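PDB 1GL4: nidogen-1 from Mus musculus, which is a sulfated basement-membrane glycoprotein that associates tightly with laminin and also binds collagen IV and perlecan. Local coordinates for residues R22-C30 with Q234-R242. Sequence-based numbering, arbitrary orientation.
Sequences RDYATGFCC and QECAHDDAR
An interdomain disulfide, Cys-29 to Cys-236, ties the β-hairpin of the EGF-like domain (strands 19-23 and 28-32) to the loop between strands 221-232 and 248-261 of the G2 β-barrel. SG of Cys-29 and SG of Cys-236 are 2.0 Å apart with a C-S-S-C torsion of -90°, close to the relaxed value. Next to it the His-238 imidazole lies flat over the hairpin turn: CA of Gly-27 sits above the ring centre, 3.4 Å from the centroid, in a CH-pi contact. ND1 of His-238, at the ring edge, hydrogen-bonds OG1 of Thr-26 at 2.6 Å. With chi1 at 52°, this hydroxyl lies between its own backbone N and carbonyl carbon and faces the imidazole; a water links it to the carbonyl O of Ala-237. Nearer the start of the turn, the Tyr-24 ring runs alongside Asp-239, whose CB packs over one ring face, 3.9 Å from the centroid. OH of Tyr-24 reaches OD2 of Asp-239 at 2.6 Å in a weak hydrogen bond, the ring and carboxylate planes 39° apart. With Tyr-24 cut back to alanine, OD2 of Asp-239 would probably lose its phenol partner and its CB the ring face. The disulfide thus adds a covalent link to the chain connection between the domains, while polar and ring contacts on its neighbours probably limit how the barrel loop can swing about it.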
loop_
_atom_site.group_PDB
_atom_site.type_symbol
_atom_site.label_atom_id
_atom_site.label_comp_id
_atom_site.label_asym_id
_atom_site.label_seq_id
_atom_site.Cartn_x
_atom_site.Cartn_y
_atom_site.Cartn_z
ATOM N N ARG A 22 -25.602 -12.679 -14.259
ATOM C CA ARG A 22 -26.361 -13.922 -14.196
ATOM C C ARG A 22 -27.578 -13.735 -13.300
ATOM O O ARG A 22 -27.489 -13.113 -12.242
ATOM C CB ARG A 22 -25.489 -15.053 -13.649
ATOM C CG ARG A 22 -24.164 -15.224 -14.372
ATOM C CD ARG A 22 -23.398 -16.425 -13.838
ATOM N NE ARG A 22 -21.988 -16.399 -14.226
ATOM C CZ ARG A 22 -21.548 -16.364 -15.481
ATOM N NH1 ARG A 22 -22.409 -16.352 -16.490
ATOM N NH2 ARG A 22 -20.245 -16.343 -15.725
ATOM N N ASP A 23 -28.717 -14.270 -13.729
ATOM C CA ASP A 23 -29.945 -14.144 -12.956
ATOM C C ASP A 23 -30.166 -15.317 -12.009
ATOM O O ASP A 23 -29.748 -16.443 -12.279
ATOM C CB ASP A 23 -31.144 -14.011 -13.895
ATOM C CG ASP A 23 -31.135 -12.710 -14.670
ATOM O OD1 ASP A 23 -31.215 -11.636 -14.035
ATOM O OD2 ASP A 23 -31.048 -12.762 -15.914
ATOM N N TYR A 24 -30.820 -15.034 -10.889
ATOM C CA TYR A 24 -31.123 -16.050 -9.893
ATOM C C TYR A 24 -32.531 -15.820 -9.367
ATOM O O TYR A 24 -33.152 -14.795 -9.657
ATOM C CB TYR A 24 -30.120 -15.998 -8.737
ATOM C CG TYR A 24 -28.689 -16.228 -9.163
ATOM C CD1 TYR A 24 -27.940 -15.205 -9.744
ATOM C CD2 TYR A 24 -28.091 -17.480 -9.019
ATOM C CE1 TYR A 24 -26.632 -15.422 -10.174
ATOM C CE2 TYR A 24 -26.784 -17.710 -9.449
ATOM C CZ TYR A 24 -26.062 -16.675 -10.025
ATOM O OH TYR A 24 -24.771 -16.894 -10.458
ATOM N N ALA A 25 -33.029 -16.775 -8.591
ATOM C CA ALA A 25 -34.369 -16.689 -8.032
ATOM C C ALA A 25 -34.688 -15.310 -7.461
ATOM O O ALA A 25 -35.653 -14.667 -7.877
ATOM C CB ALA A 25 -34.547 -17.753 -6.953
ATOM N N THR A 26 -33.866 -14.856 -6.521
ATOM C CA THR A 26 -34.080 -13.571 -5.864
ATOM C C THR A 26 -33.420 -12.360 -6.517
ATOM O O THR A 26 -33.760 -11.220 -6.195
ATOM C CB THR A 26 -33.616 -13.630 -4.400
ATOM O OG1 THR A 26 -32.272 -14.125 -4.348
ATOM C CG2 THR A 26 -34.522 -14.550 -3.591
ATOM N N GLY A 27 -32.477 -12.597 -7.423
ATOM C CA GLY A 27 -31.814 -11.481 -8.073
ATOM C C GLY A 27 -30.641 -11.890 -8.936
ATOM O O GLY A 27 -30.463 -13.067 -9.236
ATOM N N PHE A 28 -29.835 -10.913 -9.338
ATOM C CA PHE A 28 -28.675 -11.181 -10.179
ATOM C C PHE A 28 -27.369 -10.834 -9.465
ATOM O O PHE A 28 -27.368 -10.097 -8.478
ATOM C CB PHE A 28 -28.758 -10.361 -11.465
ATOM C CG PHE A 28 -28.594 -8.885 -11.245
ATOM C CD1 PHE A 28 -29.650 -8.118 -10.764
ATOM C CD2 PHE A 28 -27.367 -8.268 -11.475
ATOM C CE1 PHE A 28 -29.488 -6.756 -10.513
ATOM C CE2 PHE A 28 -27.191 -6.907 -11.226
ATOM C CZ PHE A 28 -28.254 -6.149 -10.744
ATOM N N CYS A 29 -26.267 -11.372 -9.984
ATOM C CA CYS A 29 -24.931 -11.123 -9.453
ATOM C C CYS A 29 -23.956 -10.938 -10.619
ATOM O O CYS A 29 -24.186 -11.453 -11.719
ATOM C CB CYS A 29 -24.450 -12.288 -8.581
ATOM S SG CYS A 29 -25.390 -12.545 -7.043
ATOM N N CYS A 30 -22.873 -10.208 -10.366
ATOM C CA CYS A 30 -21.849 -9.940 -11.375
ATOM C C CYS A 30 -20.595 -10.765 -11.088
ATOM O O CYS A 30 -20.322 -11.116 -9.936
ATOM C CB CYS A 30 -21.455 -8.462 -11.363
ATOM S SG CYS A 30 -22.795 -7.233 -11.501
ATOM N N GLN A 234 -20.198 -5.042 1.015
ATOM C CA GLN A 234 -21.381 -5.749 0.529
ATOM C C GLN A 234 -21.014 -6.905 -0.398
ATOM O O GLN A 234 -20.089 -6.794 -1.195
ATOM C CB GLN A 234 -22.302 -4.786 -0.230
ATOM C CG GLN A 234 -22.878 -3.666 0.618
ATOM C CD GLN A 234 -23.881 -4.168 1.638
ATOM O OE1 GLN A 234 -24.887 -4.792 1.284
ATOM N NE2 GLN A 234 -23.619 -3.897 2.912
ATOM N N GLU A 235 -21.742 -8.012 -0.279
ATOM C CA GLU A 235 -21.527 -9.187 -1.124
ATOM C C GLU A 235 -22.871 -9.529 -1.764
ATOM O O GLU A 235 -23.919 -9.365 -1.137
ATOM C CB GLU A 235 -21.035 -10.376 -0.294
ATOM C CG GLU A 235 -19.751 -10.113 0.489
ATOM C CD GLU A 235 -19.290 -11.329 1.275
ATOM O OE1 GLU A 235 -18.533 -12.158 0.722
ATOM O OE2 GLU A 235 -19.700 -11.465 2.446
ATOM N N CYS A 236 -22.854 -9.997 -3.007
ATOM C CA CYS A 236 -24.106 -10.327 -3.677
ATOM C C CYS A 236 -24.848 -11.402 -2.888
ATOM O O CYS A 236 -24.314 -12.484 -2.632
ATOM C CB CYS A 236 -23.845 -10.790 -5.111
ATOM S SG CYS A 236 -25.342 -10.726 -6.150
ATOM N N ALA A 237 -26.083 -11.091 -2.504
ATOM C CA ALA A 237 -26.902 -12.001 -1.706
ATOM C C ALA A 237 -27.632 -13.076 -2.506
ATOM O O ALA A 237 -28.553 -13.717 -2.003
ATOM C CB ALA A 237 -27.903 -11.202 -0.879
ATOM N N HIS A 238 -27.219 -13.276 -3.749
ATOM C CA HIS A 238 -27.843 -14.286 -4.589
ATOM C C HIS A 238 -26.766 -15.306 -4.934
ATOM O O HIS A 238 -25.709 -15.328 -4.301
ATOM C CB HIS A 238 -28.419 -13.627 -5.845
ATOM C CG HIS A 238 -29.237 -12.405 -5.554
ATOM N ND1 HIS A 238 -30.393 -12.444 -4.805
ATOM C CD2 HIS A 238 -29.035 -11.101 -5.864
ATOM C CE1 HIS A 238 -30.866 -11.218 -4.664
ATOM N NE2 HIS A 238 -30.061 -10.385 -5.297
ATOM N N ASP A 239 -27.022 -16.150 -5.927
ATOM C CA ASP A 239 -26.052 -17.167 -6.314
ATOM C C ASP A 239 -25.863 -18.117 -5.138
ATOM O O ASP A 239 -24.803 -18.153 -4.511
ATOM C CB ASP A 239 -24.713 -16.517 -6.680
ATOM C CG ASP A 239 -23.725 -17.504 -7.272
ATOM O OD1 ASP A 239 -23.435 -18.528 -6.620
ATOM O OD2 ASP A 239 -23.235 -17.251 -8.392
ATOM N N ASP A 240 -26.909 -18.879 -4.837
ATOM C CA ASP A 240 -26.881 -19.830 -3.737
ATOM C C ASP A 240 -25.664 -20.742 -3.823
ATOM O O ASP A 240 -24.998 -20.996 -2.819
ATOM C CB ASP A 240 -28.162 -20.668 -3.739
ATOM C CG ASP A 240 -28.234 -21.624 -2.564
ATOM O OD1 ASP A 240 -27.380 -22.536 -2.486
ATOM O OD2 ASP A 240 -29.140 -21.462 -1.718
ATOM N N ALA A 241 -25.379 -21.233 -5.026
ATOM C CA ALA A 241 -24.236 -22.112 -5.249
ATOM C C ALA A 241 -22.962 -21.275 -5.299
ATOM O O ALA A 241 -22.286 -21.196 -6.327
ATOM C CB ALA A 241 -24.412 -22.881 -6.552
ATOM N N ARG A 242 -22.647 -20.646 -4.174
ATOM C CA ARG A 242 -21.472 -19.799 -4.058
ATOM C C ARG A 242 -20.625 -20.262 -2.873
ATOM O O ARG A 242 -21.077 -20.235 -1.727
ATOM C CB ARG A 242 -21.919 -18.344 -3.880
ATOM C CG ARG A 242 -20.848 -17.362 -3.453
ATOM C CD ARG A 242 -21.371 -15.938 -3.597
ATOM N NE ARG A 242 -20.665 -14.983 -2.748
ATOM C CZ ARG A 242 -20.859 -14.859 -1.437
ATOM N NH1 ARG A 242 -21.743 -15.628 -0.817
ATOM N NH2 ARG A 242 -20.168 -13.964 -0.745
HETATM O O HOH W 1 -31.618 -14.707 -1.522
#